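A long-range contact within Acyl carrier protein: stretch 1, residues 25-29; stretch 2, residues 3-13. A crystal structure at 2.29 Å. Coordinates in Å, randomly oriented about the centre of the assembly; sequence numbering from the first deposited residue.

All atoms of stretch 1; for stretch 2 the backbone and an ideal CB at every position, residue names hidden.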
# COMPACT_ATOMS: atom_id res chain seq x y z
N GLN A 25 -1.38 2.44 13.39
CA GLN A 25 -1.78 3.58 12.56
C GLN A 25 -2.20 3.18 11.14
O GLN A 25 -2.73 4.02 10.41
CB GLN A 25 -0.64 4.62 12.46
CG GLN A 25 0.09 4.89 13.78
CD GLN A 25 1.35 5.74 13.59
OE1 GLN A 25 2.45 5.35 14.00
NE2 GLN A 25 1.19 6.92 12.97
N VAL A 26 -1.94 1.95 10.71
CA VAL A 26 -2.17 1.55 9.33
C VAL A 26 -3.53 0.88 9.26
O VAL A 26 -3.68 -0.30 9.58
CB VAL A 26 -1.05 0.65 8.80
CG1 VAL A 26 -1.31 0.27 7.34
CG2 VAL A 26 0.29 1.35 8.96
N THR A 27 -4.54 1.63 8.84
CA THR A 27 -5.89 1.14 8.67
C THR A 27 -6.29 1.27 7.21
O THR A 27 -5.61 1.93 6.42
CB THR A 27 -6.87 1.92 9.55
OG1 THR A 27 -6.89 3.28 9.10
CG2 THR A 27 -6.43 1.88 11.02
N GLU A 28 -7.41 0.62 6.86
CA GLU A 28 -7.92 0.73 5.49
C GLU A 28 -8.14 2.18 5.07
O GLU A 28 -7.95 2.51 3.90
CB GLU A 28 -9.24 -0.03 5.35
CG GLU A 28 -9.15 -1.55 5.43
CD GLU A 28 -9.20 -2.21 4.07
OE1 GLU A 28 -9.70 -1.56 3.12
OE2 GLU A 28 -8.79 -3.40 3.96
N GLU A 29 -8.51 3.06 6.00
CA GLU A 29 -8.88 4.44 5.70
C GLU A 29 -7.71 5.41 5.72
O GLU A 29 -7.91 6.58 5.39
CB GLU A 29 -9.94 4.96 6.69
CG GLU A 29 -11.35 4.40 6.53
CD GLU A 29 -11.44 2.93 6.86
OE1 GLU A 29 -10.86 2.50 7.89
OE2 GLU A 29 -12.10 2.21 6.07
N UNK A 3 -8.70 -13.52 1.94
CA UNK A 3 -7.83 -13.02 0.90
C UNK A 3 -7.58 -11.53 1.13
O UNK A 3 -6.42 -11.09 1.10
CB UNK A 3 -8.43 -13.27 -0.48
N UNK A 4 -8.64 -10.74 1.34
CA UNK A 4 -8.42 -9.34 1.69
C UNK A 4 -7.64 -9.23 3.00
O UNK A 4 -6.71 -8.42 3.11
CB UNK A 4 -9.75 -8.60 1.80
N UNK A 5 -8.03 -10.04 3.99
CA UNK A 5 -7.36 -10.00 5.28
C UNK A 5 -5.89 -10.39 5.13
O UNK A 5 -5.02 -9.82 5.80
CB UNK A 5 -8.06 -10.93 6.28
N UNK A 6 -5.60 -11.35 4.23
CA UNK A 6 -4.22 -11.73 3.96
C UNK A 6 -3.46 -10.59 3.30
O UNK A 6 -2.35 -10.23 3.73
CB UNK A 6 -4.17 -12.98 3.08
N UNK A 7 -4.03 -10.02 2.24
CA UNK A 7 -3.37 -8.95 1.51
C UNK A 7 -3.16 -7.75 2.43
O UNK A 7 -2.07 -7.19 2.50
CB UNK A 7 -4.19 -8.55 0.28
N UNK A 8 -4.21 -7.37 3.16
CA UNK A 8 -4.11 -6.20 4.03
C UNK A 8 -3.08 -6.39 5.14
O UNK A 8 -2.35 -5.45 5.49
CB UNK A 8 -5.48 -5.89 4.64
N UNK A 9 -3.00 -7.58 5.72
CA UNK A 9 -1.99 -7.83 6.75
C UNK A 9 -0.58 -7.63 6.20
O UNK A 9 0.27 -7.02 6.86
CB UNK A 9 -2.14 -9.25 7.31
N UNK A 10 -0.30 -8.18 5.01
CA UNK A 10 1.03 -8.04 4.42
C UNK A 10 1.29 -6.61 3.96
O UNK A 10 2.43 -6.12 4.03
CB UNK A 10 1.19 -9.00 3.24
N UNK A 11 0.26 -5.94 3.42
CA UNK A 11 0.44 -4.54 3.04
C UNK A 11 0.78 -3.72 4.26
O UNK A 11 1.62 -2.81 4.22
CB UNK A 11 -0.81 -3.99 2.36
N UNK A 12 0.17 -4.06 5.39
CA UNK A 12 0.34 -3.26 6.59
C UNK A 12 1.74 -3.44 7.17
O UNK A 12 2.37 -2.46 7.59
CB UNK A 12 -0.72 -3.63 7.63
N UNK A 13 2.26 -4.66 7.13
CA UNK A 13 3.61 -4.91 7.62
C UNK A 13 4.64 -4.18 6.76
O UNK A 13 5.55 -3.53 7.28
CB UNK A 13 3.90 -6.41 7.64

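Most of stretch 2 is helical, and one side of the helix meets the irregular segment 25-29. At position 3, no atom of stretch 1 is within 5.5 Å of the ideal CB. Many residues would suit. It is Ser-3, whose backbone O accepts a hydrogen bond from the N of position 7.

Position 4 points its CA-to-CB bond toward stretch 1, but nothing there is close to the ideal CB. The carboxylate of Glu-28 lies farther off, so a long side chain is needed to reach it. A basic one would match the charge; a long polar donor could also serve. The residue is Arg-4. Its NE donates to Glu-28 OE2 at 3.2 Å, and its NH2 donates to Glu-28 OE1 at 3.0 Å. Two nearly straight bonds, at 162° and 165°, make a two-point salt bridge, with OE1 near the guanidinium plane.

Position 5 points away, and 6 and 7 are out of reach. Stretch 1 sets no demand on them. They are Glu-5, Glu-6 and Ile-7.

Position 8 points toward stretch 1. Its ideal CB is 4.2 Å from Glu-28 OE2, and the backbone of Val-26 and Thr-27 lies beyond. A large side chain could cover this stretch of backbone; an aromatic ring, a leucine or a methionine would be reasonable. It is Phe-8, with chi1 t. The ring's CZ is 3.6 Å from Val-26 O, which sits at the ring edge. Its CE2 packs 4.2 Å from Thr-27 C, and its CD2 lies 3.9 Å from Glu-28 OE2. The same OE2 that accepts the bond from Arg-4 NE is thus also the Glu-28 atom nearest the ring.

Positions 9 and 10 are out of reach, so stretch 1 does not choose between residues here. They are Ser-9 and Lys-10. Lys-10 NZ forms a salt bridge with Glu-6 OE2 at 2.9 Å, one helical turn back.

Position 11 points sideways, with little to meet. It is Val-11, which makes no contact.

Position 12 points toward stretch 1, and its ideal CB is 4.0 Å from Val-26 CG1. An aliphatic residue would fit against the valine, as would the hydrocarbon part of a longer polar chain. It is Lys-12. Its CG lies 3.9 Å from Val-26 CB, and its CD lies 3.8 Å from Val-26 O. The end of the chain then leads away, so the aliphatic part makes the contact.

Position 13 points away, leaving the choice open. It is Ser-13.

Stretch 2, residues 3-13: SREEIFSKVKS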
# COMPACT_ATOMS: atom_id res chain seq x y z
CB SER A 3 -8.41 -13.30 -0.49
OG SER A 3 -9.71 -12.75 -0.62
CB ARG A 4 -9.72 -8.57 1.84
CG ARG A 4 -9.46 -7.04 2.07
CD ARG A 4 -10.55 -6.17 1.49
NE ARG A 4 -10.20 -4.74 1.45
CZ ARG A 4 -10.18 -4.02 0.33
NH1 ARG A 4 -10.47 -4.59 -0.83
NH2 ARG A 4 -9.88 -2.73 0.37
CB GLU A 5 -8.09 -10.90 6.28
CG GLU A 5 -9.35 -10.24 6.89
CD GLU A 5 -10.32 -11.29 7.51
OE1 GLU A 5 -9.91 -12.46 7.73
OE2 GLU A 5 -11.48 -10.93 7.79
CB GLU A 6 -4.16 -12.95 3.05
CG GLU A 6 -2.73 -13.22 2.54
CD GLU A 6 -2.63 -14.38 1.55
OE1 GLU A 6 -3.67 -14.88 1.06
OE2 GLU A 6 -1.48 -14.81 1.26
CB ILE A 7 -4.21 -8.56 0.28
CG1 ILE A 7 -4.29 -9.74 -0.68
CG2 ILE A 7 -3.63 -7.32 -0.40
CD1 ILE A 7 -5.34 -9.57 -1.74
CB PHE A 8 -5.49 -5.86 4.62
CG PHE A 8 -5.41 -4.87 5.72
CD1 PHE A 8 -5.56 -5.27 7.04
CD2 PHE A 8 -5.14 -3.55 5.45
CE1 PHE A 8 -5.46 -4.35 8.07
CE2 PHE A 8 -5.03 -2.63 6.47
CZ PHE A 8 -5.19 -3.03 7.77
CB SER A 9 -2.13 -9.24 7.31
OG SER A 9 -1.06 -9.49 8.22
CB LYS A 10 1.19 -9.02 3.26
CG LYS A 10 1.19 -10.51 3.67
CD LYS A 10 1.32 -11.39 2.41
CE LYS A 10 1.83 -12.78 2.69
NZ LYS A 10 0.72 -13.76 2.78
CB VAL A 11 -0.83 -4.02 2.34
CG1 VAL A 11 -0.87 -2.50 2.42
CG2 VAL A 11 -0.89 -4.50 0.87
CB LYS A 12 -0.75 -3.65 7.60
CG LYS A 12 -0.48 -3.22 9.02
CD LYS A 12 -1.67 -3.55 9.91
CE LYS A 12 -1.84 -5.06 10.04
NZ LYS A 12 -3.06 -5.44 10.80
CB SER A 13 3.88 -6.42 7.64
OG SER A 13 3.09 -7.05 8.64
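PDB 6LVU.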